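Local coordinates for berberine bridge enzyme-like protein (Arabidopsis thaliana, PDB 5D79) that binds FAD as a secreted berberine bridge enzyme-like oxidoreductase of the plant cell wall and takes part in adaptation to salt stress, at residues S63-P68 with R105-G110; E114-I119 with N472-D477. All blocks are in the same frame, centred on the assembly; numbering follows the deposited sequence.

Interaction 1 of 2, residues S63-P68 with R105-G110. With FAD (flavin-adenine dinucleotide), chain E.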
loop_
_atom_site.group_PDB
_atom_site.type_symbol
_atom_site.label_atom_id
_atom_site.label_comp_id
_atom_site.label_asym_id
_atom_site.label_seq_id
_atom_site.Cartn_x
_atom_site.Cartn_y
_atom_site.Cartn_z
ATOM N N SER A 63 -8.937 -16.981 1.495
ATOM C CA SER A 63 -9.912 -15.902 1.709
ATOM C C SER A 63 -9.372 -14.478 1.526
ATOM O O SER A 63 -10.030 -13.640 0.903
ATOM C CB SER A 63 -10.536 -16.027 3.106
ATOM O OG SER A 63 -9.711 -16.771 3.981
ATOM N N SER A 64 -8.195 -14.193 2.069
ATOM C CA SER A 64 -7.632 -12.863 1.911
ATOM C C SER A 64 -6.440 -12.836 0.968
ATOM O O SER A 64 -5.512 -12.071 1.199
ATOM C CB SER A 64 -7.226 -12.274 3.270
ATOM O OG SER A 64 -6.947 -13.271 4.226
ATOM N N ILE A 65 -6.453 -13.658 -0.086
ATOM C CA ILE A 65 -5.456 -13.514 -1.156
ATOM C C ILE A 65 -5.983 -12.510 -2.172
ATOM O O ILE A 65 -6.901 -12.800 -2.936
ATOM C CB ILE A 65 -5.112 -14.849 -1.856
ATOM C CG1 ILE A 65 -4.303 -15.753 -0.916
ATOM C CG2 ILE A 65 -4.305 -14.583 -3.113
ATOM C CD1 ILE A 65 -3.888 -17.099 -1.508
ATOM N N GLN A 66 -5.413 -11.309 -2.145
ATOM C CA GLN A 66 -5.895 -10.207 -2.964
ATOM C C GLN A 66 -5.014 -9.987 -4.196
ATOM O O GLN A 66 -5.080 -8.948 -4.859
ATOM C CB GLN A 66 -5.991 -8.940 -2.122
ATOM C CG GLN A 66 -7.000 -9.043 -0.979
ATOM C CD GLN A 66 -8.468 -9.064 -1.437
ATOM O OE1 GLN A 66 -8.775 -9.244 -2.621
ATOM N NE2 GLN A 66 -9.380 -8.877 -0.485
ATOM N N ASN A 67 -4.184 -10.986 -4.478
ATOM C CA ASN A 67 -3.579 -11.169 -5.792
ATOM C C ASN A 67 -3.674 -12.666 -6.149
ATOM O O ASN A 67 -2.781 -13.460 -5.815
ATOM C CB ASN A 67 -2.131 -10.669 -5.814
ATOM C CG ASN A 67 -1.643 -10.361 -7.224
ATOM O OD1 ASN A 67 -2.231 -10.814 -8.215
ATOM N ND2 ASN A 67 -0.564 -9.588 -7.319
ATOM N N PRO A 68 -4.785 -13.053 -6.802
ATOM C CA PRO A 68 -5.201 -14.440 -7.072
ATOM C C PRO A 68 -4.146 -15.326 -7.751
ATOM O O PRO A 68 -4.146 -16.554 -7.542
ATOM C CB PRO A 68 -6.417 -14.259 -7.985
ATOM C CG PRO A 68 -6.992 -12.961 -7.552
ATOM C CD PRO A 68 -5.811 -12.088 -7.232
ATOM N N ARG A 105 4.928 -15.892 8.588
ATOM C CA ARG A 105 4.575 -14.704 7.824
ATOM C C ARG A 105 3.315 -14.108 8.422
ATOM O O ARG A 105 2.438 -14.841 8.842
ATOM C CB ARG A 105 4.361 -15.039 6.351
ATOM C CG ARG A 105 5.624 -15.443 5.619
ATOM C CD ARG A 105 6.637 -14.311 5.576
ATOM N NE ARG A 105 7.931 -14.781 5.091
ATOM C CZ ARG A 105 8.340 -14.701 3.830
ATOM N NH1 ARG A 105 7.559 -14.148 2.909
ATOM N NH2 ARG A 105 9.537 -15.159 3.490
ATOM N N THR A 106 3.227 -12.781 8.467
ATOM C CA THR A 106 2.074 -12.117 9.070
ATOM C C THR A 106 1.146 -11.496 8.028
ATOM O O THR A 106 1.568 -10.664 7.224
ATOM C CB THR A 106 2.511 -11.019 10.038
ATOM O OG1 THR A 106 3.195 -11.609 11.139
ATOM C CG2 THR A 106 1.301 -10.255 10.557
ATOM N N ARG A 107 -0.124 -11.888 8.050
ATOM C CA ARG A 107 -1.084 -11.339 7.104
ATOM C C ARG A 107 -2.154 -10.503 7.794
ATOM O O ARG A 107 -2.742 -10.937 8.781
ATOM C CB ARG A 107 -1.746 -12.458 6.296
ATOM C CG ARG A 107 -2.683 -11.935 5.224
ATOM C CD ARG A 107 -3.012 -12.971 4.180
ATOM N NE ARG A 107 -3.894 -14.005 4.698
ATOM C CZ ARG A 107 -4.277 -15.069 4.006
ATOM N NH1 ARG A 107 -3.843 -15.241 2.765
ATOM N NH2 ARG A 107 -5.098 -15.956 4.560
ATOM N N SER A 108 -2.396 -9.299 7.273
ATOM C CA SER A 108 -3.544 -8.496 7.699
ATOM C C SER A 108 -4.717 -8.700 6.745
ATOM O O SER A 108 -5.650 -9.417 7.062
ATOM C CB SER A 108 -3.187 -7.012 7.786
ATOM O OG SER A 108 -2.215 -6.788 8.789
ATOM N N ALA A 109 -4.675 -8.077 5.576
ATOM C CA ALA A 109 -5.769 -8.242 4.628
ATOM C C ALA A 109 -5.252 -8.706 3.279
ATOM O O ALA A 109 -6.023 -8.851 2.336
ATOM C CB ALA A 109 -6.564 -6.953 4.480
ATOM N N GLY A 110 -3.941 -8.912 3.187
ATOM C CA GLY A 110 -3.365 -9.684 2.097
ATOM C C GLY A 110 -3.226 -9.040 0.731
ATOM O O GLY A 110 -3.281 -9.726 -0.291
HETATM P PA FAD E . -0.674 -7.896 3.597
HETATM O O1A FAD E . -0.324 -8.846 2.480
HETATM O O2A FAD E . -1.539 -8.532 4.660
HETATM O O5B FAD E . 0.681 -7.273 4.220
HETATM C C5B FAD E . 1.717 -6.778 3.383
HETATM C C4B FAD E . 3.084 -6.764 4.079
HETATM O O4B FAD E . 2.950 -6.180 5.362
HETATM C C3B FAD E . 3.624 -8.174 4.270
HETATM O O3B FAD E . 5.028 -8.207 4.124
HETATM C C2B FAD E . 3.212 -8.504 5.693
HETATM O O2B FAD E . 4.076 -9.445 6.305
HETATM C C1B FAD E . 3.209 -7.139 6.374
HETATM N N9A FAD E . 2.235 -7.005 7.478
HETATM C C8A FAD E . 0.859 -7.014 7.424
HETATM N N7A FAD E . 0.379 -6.840 8.683
HETATM C C5A FAD E . 1.422 -6.718 9.538
HETATM C C6A FAD E . 1.516 -6.527 10.916
HETATM N N6A FAD E . 0.451 -6.185 11.631
HETATM N N1A FAD E . 2.760 -6.439 11.511
HETATM C C2A FAD E . 3.901 -6.531 10.745
HETATM N N3A FAD E . 3.801 -6.724 9.381
HETATM C C4A FAD E . 2.589 -6.815 8.787
HETATM N N1 FAD E . -1.016 1.385 -1.435
HETATM C C2 FAD E . -1.017 2.769 -1.417
HETATM O O2 FAD E . -0.405 3.385 -0.535
HETATM N N3 FAD E . -1.729 3.463 -2.387
HETATM C C4 FAD E . -2.435 2.796 -3.375
HETATM O O4 FAD E . -3.147 3.440 -4.147
HETATM C C4X FAD E . -2.450 1.401 -3.377
HETATM N N5 FAD E . -3.249 0.696 -4.263
HETATM C C5X FAD E . -3.483 -0.654 -4.046
HETATM C C6 FAD E . -4.467 -1.341 -4.756
HETATM C C7 FAD E . -4.686 -2.702 -4.531
HETATM C C7M FAD E . -5.739 -3.433 -5.309
HETATM C C8 FAD E . -3.948 -3.377 -3.556
HETATM C C8M FAD E . -4.145 -4.844 -3.312
HETATM C C9 FAD E . -2.965 -2.693 -2.850
HETATM C C9A FAD E . -2.695 -1.349 -3.127
HETATM N N10 FAD E . -1.692 -0.671 -2.451
HETATM C C10 FAD E . -1.757 0.706 -2.378
HETATM C "C1'" FAD E . -0.606 -1.424 -1.747
HETATM C "C2'" FAD E . -0.926 -1.742 -0.299
HETATM O "O2'" FAD E . -0.975 -0.539 0.438
HETATM C "C3'" FAD E . 0.165 -2.670 0.221
HETATM O "O3'" FAD E . 0.076 -3.894 -0.475
HETATM C "C4'" FAD E . 0.004 -2.975 1.690
HETATM O "O4'" FAD E . 1.241 -3.358 2.233
HETATM C "C5'" FAD E . -0.926 -4.156 1.856
HETATM O "O5'" FAD E . -1.341 -4.219 3.201
HETATM P P FAD E . -2.265 -5.456 3.631
HETATM O O1P FAD E . -2.366 -5.523 5.132
HETATM O O2P FAD E . -3.629 -5.357 2.996
HETATM O O3P FAD E . -1.441 -6.650 2.923
HETATM O O HOH W 1 -6.564 -11.985 6.736
HETATM O O HOH W 2 -8.481 -7.990 1.833
#

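Interaction 2 of 2, residues E114-I119 with N472-D477. With FAD (flavin-adenine dinucleotide), chain E.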
loop_
_atom_site.group_PDB
_atom_site.type_symbol
_atom_site.label_atom_id
_atom_site.label_comp_id
_atom_site.label_asym_id
_atom_site.label_seq_id
_atom_site.Cartn_x
_atom_site.Cartn_y
_atom_site.Cartn_z
ATOM N N GLU A 114 3.405 -9.109 -4.021
ATOM C CA GLU A 114 4.071 -10.366 -4.357
ATOM C C GLU A 114 3.606 -11.519 -3.465
ATOM O O GLU A 114 4.218 -12.590 -3.454
ATOM C CB GLU A 114 5.601 -10.211 -4.252
ATOM C CG GLU A 114 6.230 -9.203 -5.229
ATOM C CD GLU A 114 6.487 -9.774 -6.634
ATOM O OE1 GLU A 114 5.961 -10.866 -6.965
ATOM O OE2 GLU A 114 7.226 -9.122 -7.407
ATOM N N GLY A 115 2.543 -11.296 -2.702
ATOM C CA GLY A 115 1.997 -12.333 -1.842
ATOM C C GLY A 115 2.868 -12.790 -0.683
ATOM O O GLY A 115 2.697 -13.902 -0.192
ATOM N N LEU A 116 3.776 -11.933 -0.217
ATOM C CA LEU A 116 4.783 -12.335 0.773
ATOM C C LEU A 116 4.263 -12.426 2.197
ATOM O O LEU A 116 5.026 -12.749 3.109
ATOM C CB LEU A 116 5.970 -11.375 0.753
ATOM C CG LEU A 116 6.829 -11.381 -0.502
ATOM C CD1 LEU A 116 8.107 -10.616 -0.243
ATOM C CD2 LEU A 116 7.112 -12.807 -0.952
ATOM N N SER A 117 2.975 -12.137 2.386
ATOM C CA SER A 117 2.322 -12.270 3.691
ATOM C C SER A 117 1.745 -13.677 3.909
ATOM O O SER A 117 1.445 -14.081 5.039
ATOM C CB SER A 117 1.214 -11.225 3.834
ATOM O OG SER A 117 0.337 -11.266 2.723
ATOM N N TYR A 118 1.592 -14.416 2.817
ATOM C CA TYR A 118 1.089 -15.782 2.890
ATOM C C TYR A 118 1.931 -16.716 2.030
ATOM O O TYR A 118 1.578 -17.870 1.845
ATOM C CB TYR A 118 -0.385 -15.847 2.468
ATOM C CG TYR A 118 -0.653 -15.236 1.117
ATOM C CD1 TYR A 118 -0.887 -13.876 0.989
ATOM C CD2 TYR A 118 -0.666 -16.017 -0.034
ATOM C CE1 TYR A 118 -1.124 -13.302 -0.246
ATOM C CE2 TYR A 118 -0.897 -15.455 -1.279
ATOM C CZ TYR A 118 -1.131 -14.095 -1.378
ATOM O OH TYR A 118 -1.367 -13.516 -2.606
ATOM N N ILE A 119 3.047 -16.213 1.509
ATOM C CA ILE A 119 4.025 -17.048 0.813
ATOM C C ILE A 119 5.436 -16.823 1.331
ATOM O O ILE A 119 5.898 -15.688 1.406
ATOM C CB ILE A 119 4.075 -16.779 -0.703
ATOM C CG1 ILE A 119 2.682 -16.784 -1.326
ATOM C CG2 ILE A 119 5.005 -17.788 -1.394
ATOM C CD1 ILE A 119 2.699 -16.398 -2.787
ATOM N N ASN A 472 5.289 -0.319 -0.460
ATOM C CA ASN A 472 3.935 -0.865 -0.462
ATOM C C ASN A 472 3.571 -1.463 -1.822
ATOM O O ASN A 472 2.599 -2.199 -1.941
ATOM C CB ASN A 472 2.910 0.200 -0.054
ATOM C CG ASN A 472 2.603 0.174 1.436
ATOM O OD1 ASN A 472 2.848 -0.820 2.115
ATOM N ND2 ASN A 472 2.054 1.260 1.944
ATOM N N PHE A 473 4.358 -1.152 -2.848
ATOM C CA PHE A 473 4.258 -1.873 -4.120
ATOM C C PHE A 473 5.450 -2.839 -4.238
ATOM O O PHE A 473 6.353 -2.612 -5.039
ATOM C CB PHE A 473 4.227 -0.908 -5.325
ATOM C CG PHE A 473 3.039 0.041 -5.346
ATOM C CD1 PHE A 473 1.798 -0.344 -4.850
ATOM C CD2 PHE A 473 3.169 1.328 -5.868
ATOM C CE1 PHE A 473 0.704 0.537 -4.874
ATOM C CE2 PHE A 473 2.089 2.213 -5.888
ATOM C CZ PHE A 473 0.856 1.816 -5.392
ATOM N N LYS A 474 5.466 -3.897 -3.428
ATOM C CA LYS A 474 6.601 -4.829 -3.409
ATOM C C LYS A 474 6.896 -5.433 -4.790
ATOM O O LYS A 474 5.988 -5.886 -5.494
ATOM C CB LYS A 474 6.367 -5.960 -2.393
ATOM C CG LYS A 474 7.118 -5.803 -1.074
ATOM C CD LYS A 474 7.091 -7.105 -0.290
ATOM C CE LYS A 474 7.046 -6.867 1.220
ATOM N NZ LYS A 474 6.703 -8.125 1.959
ATOM N N ASP A 475 8.175 -5.429 -5.167
ATOM C CA ASP A 475 8.598 -5.893 -6.480
ATOM C C ASP A 475 9.897 -6.719 -6.381
ATOM O O ASP A 475 10.995 -6.186 -6.219
ATOM C CB ASP A 475 8.763 -4.689 -7.420
ATOM C CG ASP A 475 9.037 -5.092 -8.864
ATOM O OD1 ASP A 475 8.878 -6.288 -9.227
ATOM O OD2 ASP A 475 9.415 -4.184 -9.639
ATOM N N MET A 476 9.748 -8.035 -6.472
ATOM C CA MET A 476 10.884 -8.953 -6.430
ATOM C C MET A 476 11.860 -8.725 -7.569
ATOM O O MET A 476 13.018 -9.140 -7.493
ATOM C CB MET A 476 10.389 -10.395 -6.476
ATOM C CG MET A 476 9.439 -10.721 -5.369
ATOM S SD MET A 476 10.372 -10.808 -3.856
ATOM C CE MET A 476 10.609 -12.587 -3.808
ATOM N N ASP A 477 11.375 -8.081 -8.628
ATOM C CA ASP A 477 12.183 -7.797 -9.809
ATOM C C ASP A 477 13.263 -6.753 -9.536
ATOM O O ASP A 477 14.209 -6.633 -10.314
ATOM C CB ASP A 477 11.299 -7.339 -10.976
ATOM C CG ASP A 477 10.469 -8.472 -11.564
ATOM O OD1 ASP A 477 10.726 -9.653 -11.217
ATOM O OD2 ASP A 477 9.570 -8.181 -12.385
HETATM P PA FAD E . -0.674 -7.896 3.597
HETATM O O1A FAD E . -0.324 -8.846 2.480
HETATM O O2A FAD E . -1.539 -8.532 4.660
HETATM O O5B FAD E . 0.681 -7.273 4.220
HETATM C C5B FAD E . 1.717 -6.778 3.383
HETATM C C4B FAD E . 3.084 -6.764 4.079
HETATM O O4B FAD E . 2.950 -6.180 5.362
HETATM C C3B FAD E . 3.624 -8.174 4.270
HETATM O O3B FAD E . 5.028 -8.207 4.124
HETATM C C2B FAD E . 3.212 -8.504 5.693
HETATM O O2B FAD E . 4.076 -9.445 6.305
HETATM C C1B FAD E . 3.209 -7.139 6.374
HETATM N N9A FAD E . 2.235 -7.005 7.478
HETATM C C8A FAD E . 0.859 -7.014 7.424
HETATM N N7A FAD E . 0.379 -6.840 8.683
HETATM C C5A FAD E . 1.422 -6.718 9.538
HETATM C C6A FAD E . 1.516 -6.527 10.916
HETATM N N6A FAD E . 0.451 -6.185 11.631
HETATM N N1A FAD E . 2.760 -6.439 11.511
HETATM C C2A FAD E . 3.901 -6.531 10.745
HETATM N N3A FAD E . 3.801 -6.724 9.381
HETATM C C4A FAD E . 2.589 -6.815 8.787
HETATM N N1 FAD E . -1.016 1.385 -1.435
HETATM C C2 FAD E . -1.017 2.769 -1.417
HETATM O O2 FAD E . -0.405 3.385 -0.535
HETATM N N3 FAD E . -1.729 3.463 -2.387
HETATM C C4 FAD E . -2.435 2.796 -3.375
HETATM O O4 FAD E . -3.147 3.440 -4.147
HETATM C C4X FAD E . -2.450 1.401 -3.377
HETATM N N5 FAD E . -3.249 0.696 -4.263
HETATM C C5X FAD E . -3.483 -0.654 -4.046
HETATM C C6 FAD E . -4.467 -1.341 -4.756
HETATM C C7 FAD E . -4.686 -2.702 -4.531
HETATM C C7M FAD E . -5.739 -3.433 -5.309
HETATM C C8 FAD E . -3.948 -3.377 -3.556
HETATM C C8M FAD E . -4.145 -4.844 -3.312
HETATM C C9 FAD E . -2.965 -2.693 -2.850
HETATM C C9A FAD E . -2.695 -1.349 -3.127
HETATM N N10 FAD E . -1.692 -0.671 -2.451
HETATM C C10 FAD E . -1.757 0.706 -2.378
HETATM C "C1'" FAD E . -0.606 -1.424 -1.747
HETATM C "C2'" FAD E . -0.926 -1.742 -0.299
HETATM O "O2'" FAD E . -0.975 -0.539 0.438
HETATM C "C3'" FAD E . 0.165 -2.670 0.221
HETATM O "O3'" FAD E . 0.076 -3.894 -0.475
HETATM C "C4'" FAD E . 0.004 -2.975 1.690
HETATM O "O4'" FAD E . 1.241 -3.358 2.233
HETATM C "C5'" FAD E . -0.926 -4.156 1.856
HETATM O "O5'" FAD E . -1.341 -4.219 3.201
HETATM P P FAD E . -2.265 -5.456 3.631
HETATM O O1P FAD E . -2.366 -5.523 5.132
HETATM O O2P FAD E . -3.629 -5.357 2.996
HETATM O O3P FAD E . -1.441 -6.650 2.923
#

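Interaction 1 of 2, residues S63-P68 with R105-G110
One direct backbone hydrogen bond ties S63-P68 to R105-G110: Q66 N gives its hydrogen to G110 O at 3.2 Å, coming from above the carbonyl plane. Next to it one of the G110 alpha hydrogens points almost straight at S64 O, a CA-H...O contact of 3.3 Å between G110 CA and S64 O. A side chain on G110 would run into that same S64 O, and the residue also has a positive phi. Two waters extend the polar seam. One accepts from S64 OG and donates to S108 O; the other accepts from Q66 NE2 and donates to A109 O, while Q66 OE1 is bonded to the T361 amide.

The far side of R105-G110 is the pyrophosphate-binding turn of the PCMH-type FAD domain, where strand 103-107 runs out into a loop. G110 N (2.8 Å) and S108 N (2.9 Å) both donate to FAD O2A, and S108 OG reaches adenine N7A at 2.6 Å.

R107 packs rather than bonds across the contact. Its CG is anti to the backbone N (chi1 -176°) and the chain bends at chi3 (72°), so that S64 OG sits over one face of the guanidinium, toward its rim, 3.2 Å from R107 NE at a poor angle for a bond. I65 CG1 meets the edge at R107 NH1. The charge is held by a salt bridge to D129 and a bond to L61 O; an alanine here would probably leave D129 without this buried counter-charge and take away part of the surface on which S64 and I65 pack.

Interaction 2 of 2, residues E114-I119 with N472-D477
The sole hydrogen bond between E114-I119 and N472-D477 runs from M476 N to E114 OE2, 2.9 Å long and fairly straight at 160°, meeting the carboxylate from above its plane. A chi1 of -63° sets E114 CG against K474 O at 3.3 Å, and the bend at chi2 (-83°) then turns the carboxylate toward M476 N. D475 OD1 stands only 3.8 Å from E114 OE2, a like-charge pair that K366 probably relieves, since its NZ forms salt bridges with both. D475 OD1 also accepts from D477 N, closing an Asx turn where the 3-10 segment begins.

This joins a loop of the FAD-binding PCMH-type region to the berberine-like C-terminal region, and both segments touch FAD. S117 OG donates to phosphate oxygen O1A at 2.5 Å, K474 NZ to the ribose hydroxyl O3B at 2.7 Å, and N472 OD1 accepts from the ribityl O4'. The F473 ring lies obliquely beside the flavin, with CE1 3.5 Å from FAD C10.

Van der Waals packing of aliphatic groups fills in around the bonds. M476 CG rests on the E114 carboxylate carbon, CD, at 3.3 Å, the two chains crossing obliquely. L116 lies across the lysine chain, its CD1 touching K474 CD and lying 4.3 Å from M476 SD, its CB close to K474 NZ.

Both segments of interaction 1 precede those of interaction 2 in the chain, yet the two centres lie only 11 Å apart. Strand 103-107, at the outer end of a four-stranded sheet, leads into the loop 108-110, and the chain continues through H111, the cofactor-attachment histidine (no covalent bond to FAD in this structure), to 114-119. There the two contacts meet: R105 NH1 probably donates to L116 O at 2.9 Å, and the I65 side chain packs on the Y118 hydroxyl. The partners differ: 63-68 follows helix 58-63 near the N-terminus, whereas 472-477 arrives some 350 residues after 114-119. Segments 105-110, 114-119 and 472-477 reach FAD directly; 63-68 backs the 105-110 turn from behind.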